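Local coordinates for tudor and KH domain-containing protein homolog (Drosophila melanogaster, PDB 5YGB) that probably recruits Piwi proteins to the piRNA biogenesis machinery, its Tudor domain binding the N-terminal tail of Piwi in the pathway that silences transposons in the germline, at residues Y8-V12 with D97-S101; A74-D78 with A178-A182; V124-A129 with L189-L194. The protein carries 1 engineered substitution. All blocks are in the same frame, centred on the assembly; numbering follows the deposited sequence.

Contact 1: residues Y8-V12 with D97-S101; sequences YVSAV and DYGDS
The Y98 ring takes the CB of S10 obliquely, with S10 CB 4.2 Å from Y98 CD2, while Y72 meets the same ring with its own plane steeply inclined to it. Q21 and helix 25-41, through L30 and V34, also touch this side chain. The second flat group is the carboxylate of D100, which has the methyl of A11 to one side of its plane: A11 CB lies 3.9 Å from D100 OD1 and 4.0 Å from both CG and OD2 of D100, but it is displaced past the oxygen edge of the group and does not sit centred above it. D100 CG stands beside its own backbone N, anti to the carbonyl carbon, which carries the carboxylate back toward strand 8-12.

The polar link across the contact is a single one, S10 OG donating to Y98 O at 2.7 Å. The hydroxyl comes at a C=O...donor angle of 127° and 22° off the carbonyl plane. Its torsion, OG between backbone N and carbonyl carbon (chi1 49°), turns it to this acceptor; S10 OG also makes a weak bond to W19 O on the neighbouring strand 17-22.

Strand 5-12 belongs to the SN-like barrel of the extended Tudor domain, and 97-101 is the loop between strands 89-95 and 101-104 of the Tudor core, which makes this an inter-lobe junction.

A11 CB also rests 3.4 Å from Y98 O, giving that carbonyl an apolar neighbour next to its polar one. Beyond it comes G99, with a positive phi; a CB there would sit 3.4 Å from A11 CB and press against the carbonyl O of Y98, two reasons for the bare CA.

Contact 2: residues A74-D78 with A178-A182; sequences AEIVD and AVSAA
A178, first in the segment, lays its methyl on the end of the strand segment, with A178 CB 4.0 Å from V77 CG2 and 3.9 Å from D78 CB. D92, on the adjacent strand 89-95, is touched by A178 as well. V179 meets the strand through its backbone: V77 CG1, a branch standing beside its own backbone N, rests 3.5 Å from V179 O. V77 and D78 both face D92, a classic beta bulge in strand 70-81. This strand is part of the antiparallel sheet of the Tudor core, whereas 178-182 lies in the long connection between strands 162-171 and 188-195 of the SN-like lobe, so the loop docks one lobe of the extended Tudor domain on the other. At S180 the contact turns polar. S180 OG donates to E75 OE1 at 2.7 Å and accepts from A182 N at 3.0 Å, the latter closing an ST turn. A181 N then reaches E75 OE2 at 2.8 Å, nearly straight at 171°. Both donors come on the syn sides of the carboxylate, slightly out of its plane, and their grip on separate oxygens fixes its rotation. The extended chain of E75 (chi1 173°) carries this buried group across. With an alanine here, S180 OG and A181 N would probably lose the carboxylate that accepts from both, freeing the turn to shift.

Contact 3: residues V124-A129 with L189-L194; sequences VECFLA and LPGVEL
Three backbone hydrogen bonds join the parallel strands 124-128 and 188-195: F127 N to P190 O at 3.0 Å, V192 N to F127 O at 2.9 Å, and A129 N to V192 O at 2.9 Å. Through them F127 pairs with G191 and L128 with V192, although the short strand axes diverge by 55°. One water donates to both A129 O and V192 O, so V192 O has two partners at the end of the pairing.

The aromatic contact is a CH-pi interaction. G191 CA lies 3.5 Å from the centroid of the F127 ring, 19° off its normal, and L189 O meets the ring at its edge. The ring folds over the glycine because F127 CG stands between backbone N and carbonyl carbon (chi1 70°); a CB on G191 would collide with F127 CZ. K170 of strand 162-171 adds a cation-pi contact to the same ring.

Apolar contacts flank the bonds. L189 CD2 touches F127 CD1, while L189 CD1 crosses the stem of E125, whose OE1 forms a salt bridge with R172. On the face carrying L128 and V192, C126 SG packs on V192 CG1, and L128 CD1 meets L194 CG at 4.1 Å, with helix 205-211 touching both leucines. This parallel pair belongs to the five-stranded mixed sheet of the SN-like, OB-type lobe of the extended Tudor domain.

E125 O is buried with no polar partner in the model; P190 CD comes to 3.2 Å and L189 CD1 lies nearby. Position 190 faces it in the parallel pattern, but a proline has no N-H to give, which is consistent with the hydrogen bonding starting at P190 O and F127 N, and E125 O rests against carbon instead.

In the fold
Contacts 1 and 2 both bridge the two lobes of the extended Tudor domain, with the roles of loop and strand exchanged between the lobes: in 8-12 with 97-101 a core loop reaches a strand of the SN-like lobe, in 74-78 with 178-182 a loop of that lobe reaches a core strand. Their centres lie 14 Å apart and their nearest atoms about 5 Å, and their segments alternate along the chain. Contact 3 lies within the SN-like lobe, 13 Å between centres from contact 1, sharing its mixed sheet, and 20 Å from contact 2. As in related extended Tudor domains, the Piwi tail probably binds near the lobe interface that contacts 1 and 2 join.

Contact 1: residues Y8-V12 with D97-S101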
ATOM      1  N   TYR A   8      -0.857 -10.027   5.321  1.00 10.74           N
ATOM      2  CA  TYR A   8      -1.563  -8.933   5.977  1.00 11.75           C
ATOM      3  C   TYR A   8      -2.132  -8.029   4.909  1.00 10.54           C
ATOM      4  O   TYR A   8      -1.455  -7.770   3.916  1.00 10.95           O
ATOM      5  CB  TYR A   8      -0.637  -8.082   6.838  1.00 12.64           C
ATOM      6  CG  TYR A   8       0.091  -8.777   7.958  1.00 14.38           C
ATOM      7  CD1 TYR A   8      -0.601  -9.485   8.934  1.00 19.81           C
ATOM      8  CD2 TYR A   8       1.468  -8.690   8.060  1.00 16.29           C
ATOM      9  CE1 TYR A   8       0.060 -10.098   9.962  1.00 23.32           C
ATOM     10  CE2 TYR A   8       2.148  -9.302   9.100  1.00 23.18           C
ATOM     11  CZ  TYR A   8       1.432 -10.003  10.043  1.00 22.12           C
ATOM     12  OH  TYR A   8       2.098 -10.622  11.076  1.00 42.31           O
ATOM     13  N   VAL A   9      -3.328  -7.493   5.122  1.00 11.56           N
ATOM     14  CA  VAL A   9      -3.804  -6.376   4.306  1.00 11.39           C
ATOM     15  C   VAL A   9      -3.275  -5.090   4.946  1.00 11.24           C
ATOM     16  O   VAL A   9      -3.595  -4.780   6.096  1.00 12.58           O
ATOM     17  CB  VAL A   9      -5.328  -6.368   4.199  1.00 10.38           C
ATOM     18  CG1 VAL A   9      -5.792  -5.084   3.540  1.00 11.95           C
ATOM     19  CG2 VAL A   9      -5.784  -7.583   3.409  1.00 12.26           C
ATOM     20  N   SER A  10      -2.422  -4.368   4.224  1.00  9.89           N
ATOM     21  CA  SER A  10      -1.696  -3.233   4.799  1.00 11.44           C
ATOM     22  C   SER A  10      -2.333  -1.886   4.469  1.00 11.27           C
ATOM     23  O   SER A  10      -2.103  -0.912   5.181  1.00 13.79           O
ATOM     24  CB  SER A  10      -0.230  -3.233   4.334  1.00 11.32           C
ATOM     25  OG  SER A  10      -0.125  -3.387   2.924  1.00 11.92           O
ATOM     26  N   ALA A  11      -3.111  -1.820   3.394  1.00 10.40           N
ATOM     27  CA  ALA A  11      -3.807  -0.593   3.030  1.00 11.22           C
ATOM     28  C   ALA A  11      -5.012  -0.954   2.188  1.00 11.32           C
ATOM     29  O   ALA A  11      -4.981  -1.939   1.448  1.00 11.56           O
ATOM     30  CB  ALA A  11      -2.875   0.370   2.272  1.00 13.15           C
ATOM     31  N   VAL A  12      -6.064  -0.150   2.290  1.00 12.52           N
ATOM     32  CA  VAL A  12      -7.295  -0.356   1.537  1.00 13.15           C
ATOM     33  C   VAL A  12      -7.799   0.936   0.925  1.00 15.17           C
ATOM     34  O   VAL A  12      -7.950   1.941   1.620  1.00 14.67           O
ATOM     35  CB  VAL A  12      -8.413  -0.919   2.434  1.00 12.72           C
ATOM     36  CG1 VAL A  12      -9.760  -0.894   1.705  1.00 13.70           C
ATOM     37  CG2 VAL A  12      -8.082  -2.331   2.926  1.00 13.58           C
ATOM     38  N   ASP A  97       6.196  -0.246   0.596  1.00  9.66           N
ATOM     39  CA  ASP A  97       6.068  -1.427   1.437  1.00  8.82           C
ATOM     40  C   ASP A  97       4.669  -1.589   2.017  1.00  9.99           C
ATOM     41  O   ASP A  97       4.372  -2.652   2.557  1.00 10.55           O
ATOM     42  CB  ASP A  97       7.110  -1.396   2.556  1.00  9.03           C
ATOM     43  CG  ASP A  97       8.505  -1.514   2.015  1.00  9.69           C
ATOM     44  OD1 ASP A  97       8.722  -2.381   1.131  1.00  9.63           O
ATOM     45  OD2 ASP A  97       9.383  -0.740   2.449  1.00  9.82           O
ATOM     46  N   TYR A  98       3.811  -0.570   1.897  1.00 10.21           N
ATOM     47  CA  TYR A  98       2.489  -0.602   2.549  1.00  9.78           C
ATOM     48  C   TYR A  98       1.320  -0.360   1.606  1.00 11.88           C
ATOM     49  O   TYR A  98       0.248  -0.951   1.780  1.00 11.83           O
ATOM     50  CB  TYR A  98       2.452   0.426   3.685  1.00 11.98           C
ATOM     51  CG  TYR A  98       3.282  -0.003   4.863  1.00 11.70           C
ATOM     52  CD1 TYR A  98       4.667   0.187   4.886  1.00 12.71           C
ATOM     53  CD2 TYR A  98       2.699  -0.641   5.943  1.00 12.23           C
ATOM     54  CE1 TYR A  98       5.426  -0.237   5.957  1.00 14.49           C
ATOM     55  CE2 TYR A  98       3.443  -1.054   7.013  1.00 14.03           C
ATOM     56  CZ  TYR A  98       4.802  -0.860   7.020  1.00 13.26           C
ATOM     57  OH  TYR A  98       5.529  -1.290   8.105  1.00 16.75           O
ATOM     58  N   GLY A  99       1.497   0.500   0.608  1.00 10.99           N
ATOM     59  CA  GLY A  99       0.447   0.743  -0.373  1.00 11.26           C
ATOM     60  C   GLY A  99      -0.206   2.112  -0.298  1.00 11.32           C
ATOM     61  O   GLY A  99      -0.864   2.535  -1.253  1.00 13.50           O
ATOM     62  N   ASP A 100      -0.022   2.808   0.817  1.00 12.49           N
ATOM     63  CA  ASP A 100      -0.573   4.150   0.976  1.00 13.93           C
ATOM     64  C   ASP A 100       0.058   5.160   0.024  1.00 15.41           C
ATOM     65  O   ASP A 100       1.217   5.027  -0.367  1.00 14.97           O
ATOM     66  CB  ASP A 100      -0.358   4.647   2.407  1.00 17.82           C
ATOM     67  CG  ASP A 100      -0.878   3.683   3.448  1.00 20.34           C
ATOM     68  OD1 ASP A 100      -2.044   3.830   3.869  1.00 31.64           O
ATOM     69  OD2 ASP A 100      -0.115   2.782   3.849  1.00 26.45           O
ATOM     70  N   SER A 101      -0.705   6.182  -0.343  1.00 15.37           N
ATOM     71  CA  SER A 101      -0.149   7.335  -1.041  0.67 15.41           C
ATOM     72  C   SER A 101      -0.445   8.592  -0.243  1.00 18.40           C
ATOM     73  O   SER A 101      -1.532   8.740   0.304  1.00 18.89           O
ATOM     74  CB  SER A 101      -0.711   7.448  -2.454  0.67 20.72           C
ATOM     75  OG  SER A 101      -0.133   6.473  -3.305  0.67 17.71           O
TER

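Contact 2: residues A74-D78 with A178-A182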
ATOM      1  N   ALA A  74       9.665   5.150  -0.038  1.00  9.22           N
ATOM      2  CA  ALA A  74       8.612   5.717  -0.856  1.00 10.22           C
ATOM      3  C   ALA A  74       9.093   6.005  -2.264  1.00  9.58           C
ATOM      4  O   ALA A  74      10.267   6.308  -2.486  1.00 11.85           O
ATOM      5  CB  ALA A  74       8.057   6.990  -0.204  1.00 11.00           C
ATOM      6  N   GLU A  75       8.173   5.914  -3.217  1.00  9.20           N
ATOM      7  CA  GLU A  75       8.412   6.227  -4.617  1.00  9.63           C
ATOM      8  C   GLU A  75       7.754   7.562  -4.953  1.00  9.37           C
ATOM      9  O   GLU A  75       6.573   7.772  -4.661  1.00 11.09           O
ATOM     10  CB  GLU A  75       7.856   5.096  -5.495  1.00 10.97           C
ATOM     11  CG  GLU A  75       7.886   5.368  -6.988  1.00 10.73           C
ATOM     12  CD  GLU A  75       7.153   4.310  -7.792  1.00 14.34           C
ATOM     13  OE1 GLU A  75       6.650   3.326  -7.207  1.00 17.48           O
ATOM     14  OE2 GLU A  75       7.088   4.466  -9.023  1.00 16.98           O
ATOM     15  N   ILE A  76       8.507   8.476  -5.550  1.00  9.28           N
ATOM     16  CA  ILE A  76       7.905   9.723  -6.009  1.00 10.21           C
ATOM     17  C   ILE A  76       7.058   9.451  -7.250  1.00 10.04           C
ATOM     18  O   ILE A  76       7.561   8.972  -8.280  1.00 11.18           O
ATOM     19  CB  ILE A  76       8.976  10.784  -6.310  1.00  9.79           C
ATOM     20  CG1 ILE A  76       9.784  11.096  -5.043  1.00  9.81           C
ATOM     21  CG2 ILE A  76       8.327  12.062  -6.890  1.00 11.93           C
ATOM     22  CD1 ILE A  76      10.815  12.205  -5.217  1.00 12.06           C
ATOM     23  N   VAL A  77       5.758   9.717  -7.158  1.00 10.32           N
ATOM     24  CA  VAL A  77       4.912   9.485  -8.321  1.00 11.96           C
ATOM     25  C   VAL A  77       4.454  10.783  -8.981  1.00 14.22           C
ATOM     26  O   VAL A  77       3.984  10.753 -10.120  1.00 14.81           O
ATOM     27  CB  VAL A  77       3.700   8.603  -7.977  1.00 14.02           C
ATOM     28  CG1 VAL A  77       4.187   7.230  -7.499  1.00 13.33           C
ATOM     29  CG2 VAL A  77       2.838   9.255  -6.938  1.00 17.06           C
ATOM     30  N   ASP A  78       4.613  11.919  -8.301  1.00 11.75           N
ATOM     31  CA  ASP A  78       4.288  13.210  -8.909  1.00 12.93           C
ATOM     32  C   ASP A  78       4.947  14.311  -8.098  1.00 12.90           C
ATOM     33  O   ASP A  78       5.235  14.139  -6.907  1.00 12.64           O
ATOM     34  CB  ASP A  78       2.760  13.419  -8.992  1.00 15.16           C
ATOM     35  CG  ASP A  78       2.338  14.313 -10.158  1.00 22.49           C
ATOM     36  OD1 ASP A  78       3.205  14.895 -10.844  1.00 19.43           O
ATOM     37  OD2 ASP A  78       1.110  14.419 -10.385  1.00 26.17           O
ATOM     38  N   ALA A 178      -1.982   9.909 -10.367  1.00 26.14           N
ATOM     39  CA  ALA A 178      -0.598   9.450 -10.366  1.00 21.24           C
ATOM     40  C   ALA A 178      -0.458   8.158  -9.575  1.00 26.47           C
ATOM     41  O   ALA A 178      -0.936   8.055  -8.443  1.00 31.48           O
ATOM     42  CB  ALA A 178       0.319  10.523  -9.797  1.00 21.70           C
ATOM     43  N   VAL A 179       0.202   7.175 -10.177  1.00 22.19           N
ATOM     44  CA  VAL A 179       0.379   5.871  -9.546  1.00 22.30           C
ATOM     45  C   VAL A 179       1.818   5.401  -9.697  1.00 17.67           C
ATOM     46  O   VAL A 179       2.614   6.029 -10.388  1.00 18.42           O
ATOM     47  CB  VAL A 179      -0.567   4.812 -10.148  1.00 25.04           C
ATOM     48  CG1 VAL A 179      -2.013   5.096  -9.752  1.00 27.15           C
ATOM     49  CG2 VAL A 179      -0.406   4.762 -11.656  1.00 23.91           C
ATOM     50  N   SER A 180       2.137   4.290  -9.048  1.00 19.03           N
ATOM     51  CA  SER A 180       3.471   3.709  -9.115  1.00 16.96           C
ATOM     52  C   SER A 180       3.911   3.374 -10.544  1.00 22.18           C
ATOM     53  O   SER A 180       3.083   3.046 -11.408  1.00 19.06           O
ATOM     54  CB  SER A 180       3.522   2.443  -8.263  1.00 18.21           C
ATOM     55  OG  SER A 180       4.766   1.798  -8.430  1.00 23.71           O
ATOM     56  N   ALA A 181       5.215   3.426 -10.787  1.00 21.00           N
ATOM     57  CA  ALA A 181       5.747   3.006 -12.079  1.00 25.19           C
ATOM     58  C   ALA A 181       5.498   1.514 -12.290  1.00 25.11           C
ATOM     59  O   ALA A 181       5.503   1.033 -13.420  1.00 27.44           O
ATOM     60  CB  ALA A 181       7.227   3.316 -12.179  1.00 31.35           C
ATOM     61  N   ALA A 182       5.277   0.784 -11.205  1.00 21.12           N
ATOM     62  CA  ALA A 182       5.005  -0.641 -11.308  1.00 24.15           C
ATOM     63  C   ALA A 182       3.531  -0.911 -11.601  1.00 27.30           C
ATOM     64  O   ALA A 182       3.137  -2.061 -11.788  1.00 41.33           O
ATOM     65  CB  ALA A 182       5.429  -1.355 -10.036  1.00 29.14           C
TER

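Contact 3: residues V124-A129 with L189-L194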
ATOM      1  N   VAL A 124       1.791  -5.515  -2.435  1.00 11.04           N
ATOM      2  CA  VAL A 124       1.256  -5.874  -3.746  1.00 13.19           C
ATOM      3  C   VAL A 124      -0.203  -5.466  -3.848  1.00 11.50           C
ATOM      4  O   VAL A 124      -1.040  -5.879  -3.025  1.00 10.91           O
ATOM      5  CB  VAL A 124       1.377  -7.371  -4.025  1.00 15.40           C
ATOM      6  CG1 VAL A 124       0.747  -7.698  -5.374  1.00 16.95           C
ATOM      7  CG2 VAL A 124       2.840  -7.798  -4.021  1.00 18.18           C
ATOM      8  N   GLU A 125      -0.514  -4.646  -4.847  1.00 11.82           N
ATOM      9  CA  GLU A 125      -1.878  -4.211  -5.106  1.00 11.77           C
ATOM     10  C   GLU A 125      -2.703  -5.368  -5.669  1.00 13.78           C
ATOM     11  O   GLU A 125      -2.260  -6.061  -6.584  1.00 16.69           O
ATOM     12  CB  GLU A 125      -1.905  -3.019  -6.076  1.00 12.30           C
ATOM     13  CG  GLU A 125      -3.235  -2.306  -6.105  1.00 14.09           C
ATOM     14  CD  GLU A 125      -3.341  -1.282  -7.213  1.00 18.21           C
ATOM     15  OE1 GLU A 125      -2.288  -0.812  -7.700  1.00 20.12           O
ATOM     16  OE2 GLU A 125      -4.481  -0.954  -7.598  1.00 20.62           O
ATOM     17  N   CYS A 126      -3.897  -5.563  -5.115  1.00 11.43           N
ATOM     18  CA  CYS A 126      -4.793  -6.662  -5.481  1.00 12.13           C
ATOM     19  C   CYS A 126      -6.210  -6.157  -5.580  1.00 11.82           C
ATOM     20  O   CYS A 126      -6.529  -5.060  -5.122  1.00 11.84           O
ATOM     21  CB  CYS A 126      -4.779  -7.780  -4.435  1.00 13.70           C
ATOM     22  SG  CYS A 126      -3.207  -8.571  -4.093  1.00 19.55           S
ATOM     23  N   PHE A 127      -7.073  -6.991  -6.152  1.00 12.29           N
ATOM     24  CA  PHE A 127      -8.511  -6.829  -5.985  1.00 11.85           C
ATOM     25  C   PHE A 127      -9.111  -8.116  -5.424  1.00 11.74           C
ATOM     26  O   PHE A 127      -8.505  -9.186  -5.519  1.00 13.02           O
ATOM     27  CB  PHE A 127      -9.182  -6.413  -7.318  1.00 13.71           C
ATOM     28  CG  PHE A 127      -9.214  -7.491  -8.387  1.00 13.93           C
ATOM     29  CD1 PHE A 127      -8.117  -7.704  -9.213  1.00 16.36           C
ATOM     30  CD2 PHE A 127     -10.362  -8.237  -8.608  1.00 13.66           C
ATOM     31  CE1 PHE A 127      -8.151  -8.664 -10.215  1.00 16.71           C
ATOM     32  CE2 PHE A 127     -10.397  -9.196  -9.610  1.00 15.04           C
ATOM     33  CZ  PHE A 127      -9.288  -9.404 -10.412  1.00 16.78           C
ATOM     34  N   LEU A 128     -10.279  -7.997  -4.806  1.00 11.62           N
ATOM     35  CA  LEU A 128     -10.975  -9.166  -4.286  1.00 13.69           C
ATOM     36  C   LEU A 128     -11.720  -9.821  -5.434  1.00 12.56           C
ATOM     37  O   LEU A 128     -12.579  -9.197  -6.042  1.00 14.76           O
ATOM     38  CB  LEU A 128     -11.945  -8.785  -3.163  1.00 12.74           C
ATOM     39  CG  LEU A 128     -12.541  -9.935  -2.348  1.00 13.75           C
ATOM     40  CD1 LEU A 128     -11.433 -10.626  -1.553  1.00 15.31           C
ATOM     41  CD2 LEU A 128     -13.642  -9.411  -1.427  1.00 16.40           C
ATOM     42  N   ALA A 129     -11.375 -11.065  -5.750  1.00 13.68           N
ATOM     43  CA  ALA A 129     -12.006 -11.756  -6.875  1.00 14.09           C
ATOM     44  C   ALA A 129     -13.491 -12.036  -6.648  1.00 14.68           C
ATOM     45  O   ALA A 129     -13.949 -12.197  -5.517  1.00 16.02           O
ATOM     46  CB  ALA A 129     -11.271 -13.053  -7.158  1.00 17.23           C
ATOM     47  N   LEU A 189      -3.130  -7.029 -12.594  1.00 18.65           N
ATOM     48  CA  LEU A 189      -3.543  -6.887 -11.208  1.00 17.89           C
ATOM     49  C   LEU A 189      -4.047  -8.238 -10.688  1.00 15.16           C
ATOM     50  O   LEU A 189      -4.965  -8.805 -11.269  1.00 14.90           O
ATOM     51  CB  LEU A 189      -4.635  -5.828 -11.107  1.00 23.84           C
ATOM     52  CG  LEU A 189      -5.117  -5.326  -9.754  1.00 25.40           C
ATOM     53  CD1 LEU A 189      -3.997  -4.596  -9.042  1.00 24.00           C
ATOM     54  CD2 LEU A 189      -6.302  -4.406  -9.964  1.00 28.25           C
ATOM     55  N   PRO A 190      -3.426  -8.786  -9.628  1.00 13.50           N
ATOM     56  CA  PRO A 190      -3.896 -10.086  -9.123  1.00 12.22           C
ATOM     57  C   PRO A 190      -5.245  -9.998  -8.423  1.00 13.19           C
ATOM     58  O   PRO A 190      -5.477  -9.077  -7.635  1.00 13.45           O
ATOM     59  CB  PRO A 190      -2.823 -10.502  -8.109  1.00 14.66           C
ATOM     60  CG  PRO A 190      -1.683  -9.560  -8.303  1.00 17.10           C
ATOM     61  CD  PRO A 190      -2.241  -8.306  -8.896  1.00 13.60           C
ATOM     62  N   GLY A 191      -6.125 -10.948  -8.725  1.00 12.62           N
ATOM     63  CA  GLY A 191      -7.406 -11.088  -8.057  1.00 13.88           C
ATOM     64  C   GLY A 191      -7.301 -12.230  -7.079  1.00 14.50           C
ATOM     65  O   GLY A 191      -6.925 -13.344  -7.456  1.00 14.61           O
ATOM     66  N   VAL A 192      -7.619 -11.958  -5.821  1.00 12.75           N
ATOM     67  CA  VAL A 192      -7.403 -12.934  -4.764  1.00 14.26           C
ATOM     68  C   VAL A 192      -8.679 -13.332  -4.047  1.00 14.19           C
ATOM     69  O   VAL A 192      -9.652 -12.574  -3.993  1.00 14.88           O
ATOM     70  CB  VAL A 192      -6.395 -12.416  -3.695  1.00 13.49           C
ATOM     71  CG1 VAL A 192      -5.020 -12.224  -4.314  1.00 16.03           C
ATOM     72  CG2 VAL A 192      -6.890 -11.123  -3.020  1.00 13.36           C
ATOM     73  N   GLU A 193      -8.641 -14.545  -3.508  1.00 12.98           N
ATOM     74  CA  GLU A 193      -9.549 -14.979  -2.456  1.00 14.04           C
ATOM     75  C   GLU A 193      -8.884 -14.682  -1.119  1.00 15.11           C
ATOM     76  O   GLU A 193      -7.671 -14.814  -0.988  1.00 16.54           O
ATOM     77  CB  GLU A 193      -9.836 -16.473  -2.558  1.00 17.70           C
ATOM     78  CG  GLU A 193     -10.574 -16.877  -3.802  1.00 23.14           C
ATOM     79  CD  GLU A 193     -11.081 -18.305  -3.739  1.00 29.56           C
ATOM     80  OE1 GLU A 193     -10.645 -19.062  -2.840  1.00 27.11           O
ATOM     81  OE2 GLU A 193     -11.923 -18.664  -4.590  1.00 35.90           O
ATOM     82  N   LEU A 194      -9.663 -14.295  -0.124  1.00 14.70           N
ATOM     83  CA  LEU A 194      -9.130 -14.030   1.200  1.00 14.77           C
ATOM     84  C   LEU A 194      -9.970 -14.735   2.217  1.00 14.27           C
ATOM     85  O   LEU A 194     -11.196 -14.691   2.146  1.00 16.05           O
ATOM     86  CB  LEU A 194      -9.139 -12.543   1.542  1.00 16.97           C
ATOM     87  CG  LEU A 194      -8.257 -11.545   0.815  1.00 16.32           C
ATOM     88  CD1 LEU A 194      -8.550 -10.155   1.338  1.00 16.56           C
ATOM     89  CD2 LEU A 194      -6.795 -11.915   1.020  1.00 15.90           C
TER
HETATM   90  O   HOH W   1     -12.512 -13.515  -3.631  1.00 18.84           O